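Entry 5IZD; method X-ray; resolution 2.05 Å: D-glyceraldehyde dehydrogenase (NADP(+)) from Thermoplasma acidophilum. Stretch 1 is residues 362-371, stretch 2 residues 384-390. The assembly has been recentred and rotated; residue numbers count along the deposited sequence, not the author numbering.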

# COMPACT_ATOMS: atom_id res chain seq x y z
N PHE A 362 40.42 -10.14 24.39
CA PHE A 362 40.72 -10.40 23.00
C PHE A 362 40.68 -11.89 22.75
O PHE A 362 41.02 -12.68 23.62
CB PHE A 362 42.10 -9.85 22.65
CG PHE A 362 42.17 -8.35 22.70
CD1 PHE A 362 41.75 -7.59 21.60
CD2 PHE A 362 42.58 -7.69 23.86
CE1 PHE A 362 41.80 -6.21 21.64
CE2 PHE A 362 42.60 -6.29 23.89
CZ PHE A 362 42.22 -5.55 22.76
N PHE A 363 40.25 -12.28 21.55
CA PHE A 363 40.31 -13.68 21.13
C PHE A 363 40.71 -13.71 19.63
O PHE A 363 40.24 -12.90 18.85
CB PHE A 363 38.96 -14.37 21.35
CG PHE A 363 39.07 -15.85 21.45
CD1 PHE A 363 39.35 -16.45 22.68
CD2 PHE A 363 38.99 -16.64 20.34
CE1 PHE A 363 39.50 -17.81 22.80
CE2 PHE A 363 39.15 -18.03 20.45
CZ PHE A 363 39.41 -18.60 21.69
N LEU A 364 41.57 -14.64 19.26
CA LEU A 364 42.03 -14.73 17.88
C LEU A 364 40.96 -15.22 16.91
O LEU A 364 40.12 -16.05 17.29
CB LEU A 364 43.23 -15.69 17.77
CG LEU A 364 44.56 -15.27 18.45
CD1 LEU A 364 45.55 -16.43 18.49
CD2 LEU A 364 45.15 -14.11 17.66
N PRO A 365 41.01 -14.75 15.64
CA PRO A 365 40.25 -15.41 14.59
C PRO A 365 40.47 -16.94 14.59
O PRO A 365 41.63 -17.41 14.62
CB PRO A 365 40.83 -14.78 13.31
CG PRO A 365 41.21 -13.42 13.73
CD PRO A 365 41.84 -13.66 15.09
N THR A 366 39.39 -17.69 14.62
CA THR A 366 39.45 -19.12 14.83
C THR A 366 38.62 -19.87 13.72
O THR A 366 37.43 -19.61 13.57
CB THR A 366 38.95 -19.49 16.21
OG1 THR A 366 39.73 -18.81 17.22
CG2 THR A 366 39.02 -21.01 16.41
N ILE A 367 39.29 -20.77 13.00
CA ILE A 367 38.74 -21.45 11.84
C ILE A 367 38.86 -22.94 12.11
O ILE A 367 39.94 -23.43 12.49
CB ILE A 367 39.45 -21.04 10.53
CG1 ILE A 367 39.36 -19.51 10.31
CG2 ILE A 367 38.83 -21.75 9.32
CD1 ILE A 367 40.49 -18.99 9.45
N ILE A 368 37.73 -23.63 12.00
CA ILE A 368 37.58 -25.03 12.32
C ILE A 368 37.15 -25.89 11.11
O ILE A 368 36.18 -25.52 10.44
CB ILE A 368 36.54 -25.16 13.43
CG1 ILE A 368 37.05 -24.46 14.70
CG2 ILE A 368 36.20 -26.61 13.71
CD1 ILE A 368 36.14 -24.64 15.87
N GLY A 369 37.83 -27.03 10.87
CA GLY A 369 37.39 -28.13 9.91
C GLY A 369 36.80 -29.38 10.58
O GLY A 369 37.06 -29.66 11.79
N ASN A 370 36.01 -30.13 9.81
CA ASN A 370 35.35 -31.40 10.26
C ASN A 370 34.60 -31.39 11.63
O ASN A 370 34.89 -32.21 12.52
N ALA A 371 33.71 -30.42 11.82
CA ALA A 371 32.65 -30.54 12.83
C ALA A 371 31.37 -30.83 12.04
O ALA A 371 31.21 -30.42 10.87
CB ALA A 371 32.54 -29.32 13.72
N ALA A 384 31.20 -14.57 18.19
CA ALA A 384 32.64 -14.44 18.52
C ALA A 384 33.40 -14.81 17.23
O ALA A 384 32.76 -15.26 16.28
CB ALA A 384 33.02 -15.34 19.68
N PRO A 385 34.72 -14.59 17.16
CA PRO A 385 35.38 -14.70 15.85
C PRO A 385 35.79 -16.15 15.44
O PRO A 385 36.93 -16.41 15.08
CB PRO A 385 36.59 -13.76 16.02
CG PRO A 385 36.93 -13.94 17.45
CD PRO A 385 35.62 -14.00 18.18
N VAL A 386 34.82 -17.05 15.46
CA VAL A 386 35.03 -18.47 15.35
C VAL A 386 34.05 -19.00 14.29
O VAL A 386 32.86 -18.67 14.34
CB VAL A 386 34.67 -19.20 16.68
CG1 VAL A 386 34.90 -20.70 16.55
CG2 VAL A 386 35.44 -18.65 17.88
N ILE A 387 34.51 -19.83 13.36
CA ILE A 387 33.62 -20.41 12.38
C ILE A 387 34.13 -21.79 11.97
O ILE A 387 35.31 -22.02 11.87
CB ILE A 387 33.42 -19.45 11.17
CG1 ILE A 387 32.28 -19.94 10.24
CG2 ILE A 387 34.70 -19.29 10.36
CD1 ILE A 387 31.72 -18.86 9.31
N GLY A 388 33.19 -22.73 11.75
CA GLY A 388 33.48 -24.02 11.12
C GLY A 388 33.05 -23.99 9.68
O GLY A 388 32.12 -23.22 9.34
N ALA A 389 33.68 -24.86 8.88
CA ALA A 389 33.46 -24.96 7.46
C ALA A 389 33.19 -26.41 7.07
O ALA A 389 33.73 -27.34 7.66
CB ALA A 389 34.63 -24.42 6.68
N ARG A 390 32.35 -26.57 6.06
CA ARG A 390 31.98 -27.89 5.55
C ARG A 390 31.78 -27.84 4.04
O ARG A 390 31.39 -26.81 3.49
CB ARG A 390 30.72 -28.39 6.24
CG ARG A 390 30.33 -29.81 5.86
CD ARG A 390 28.84 -30.06 6.07
NE ARG A 390 28.47 -31.44 5.80
CZ ARG A 390 27.96 -31.87 4.65
NH1 ARG A 390 27.75 -31.02 3.66
NH2 ARG A 390 27.65 -33.15 4.50
O HOH W 1 33.27 -28.44 10.21

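The ladder of direct hydrogen bonds between these two parallel strands ends at Ala389, where a water takes over. Water 1 accepts from Ala371 N (2.6 Å) and donates to Ala389 O (2.8 Å), whereas the nearest backbone nitrogen of the first stretch, Asn370 N, lies 4.2 Å from Ala389 O. CA-CA distances alternate through the ladder, 4.5 Å for Thr366 and Val386, 5.3 Å for Ile367 and Ile387, and 4.4 Å for Ile368 and Gly388; beyond it the gap between the CA atoms of Asn370 and Arg390 is 6.8 Å, wider than any of these.

Before that point the pairing is regular. Thr366 N donates to Pro385 O (2.8 Å, N-H...O angle 155°), and Thr366 O accepts from Ile387 N (2.9 Å, 153°). Two residues on, Ile368 N donates to Ile387 O (2.9 Å, 155°) and Ile368 O accepts from Ala389 N (3.0 Å, 143°). Thr366 and Ile368 thus each bond to residues flanking their register partners, Val386 and Gly388, as parallel pairing requires; the strand directions differ by 27°. The same carbonyls also receive CA-H...O contacts, the shortest being Val386 CA to Thr366 O and Gly388 CA to Ile368 O, both 3.2 Å.

Side chains alternate between the sheet faces. Thr366, Ile368 and Val386 share one, where Ile368 CD1 meets Val386 CG1 at 4.2 Å and Thr366 CB lies 4.0 Å from Val386 CG2. Ile367, Ile387 and Ala389 occupy the other. Thr366 OG1 donates to Leu364 O (2.8 Å), tying the strand's start to the preceding loop.

Ahead of the strands, Pro385 has the largest covered area, 75 Å² of the 473 Å² total. Its CG sits 3.7 Å from Phe363 O and 4.4 Å from Phe363 CB, near the plane of the Phe363 ring and at its edge, so this contact is not a face-on stack.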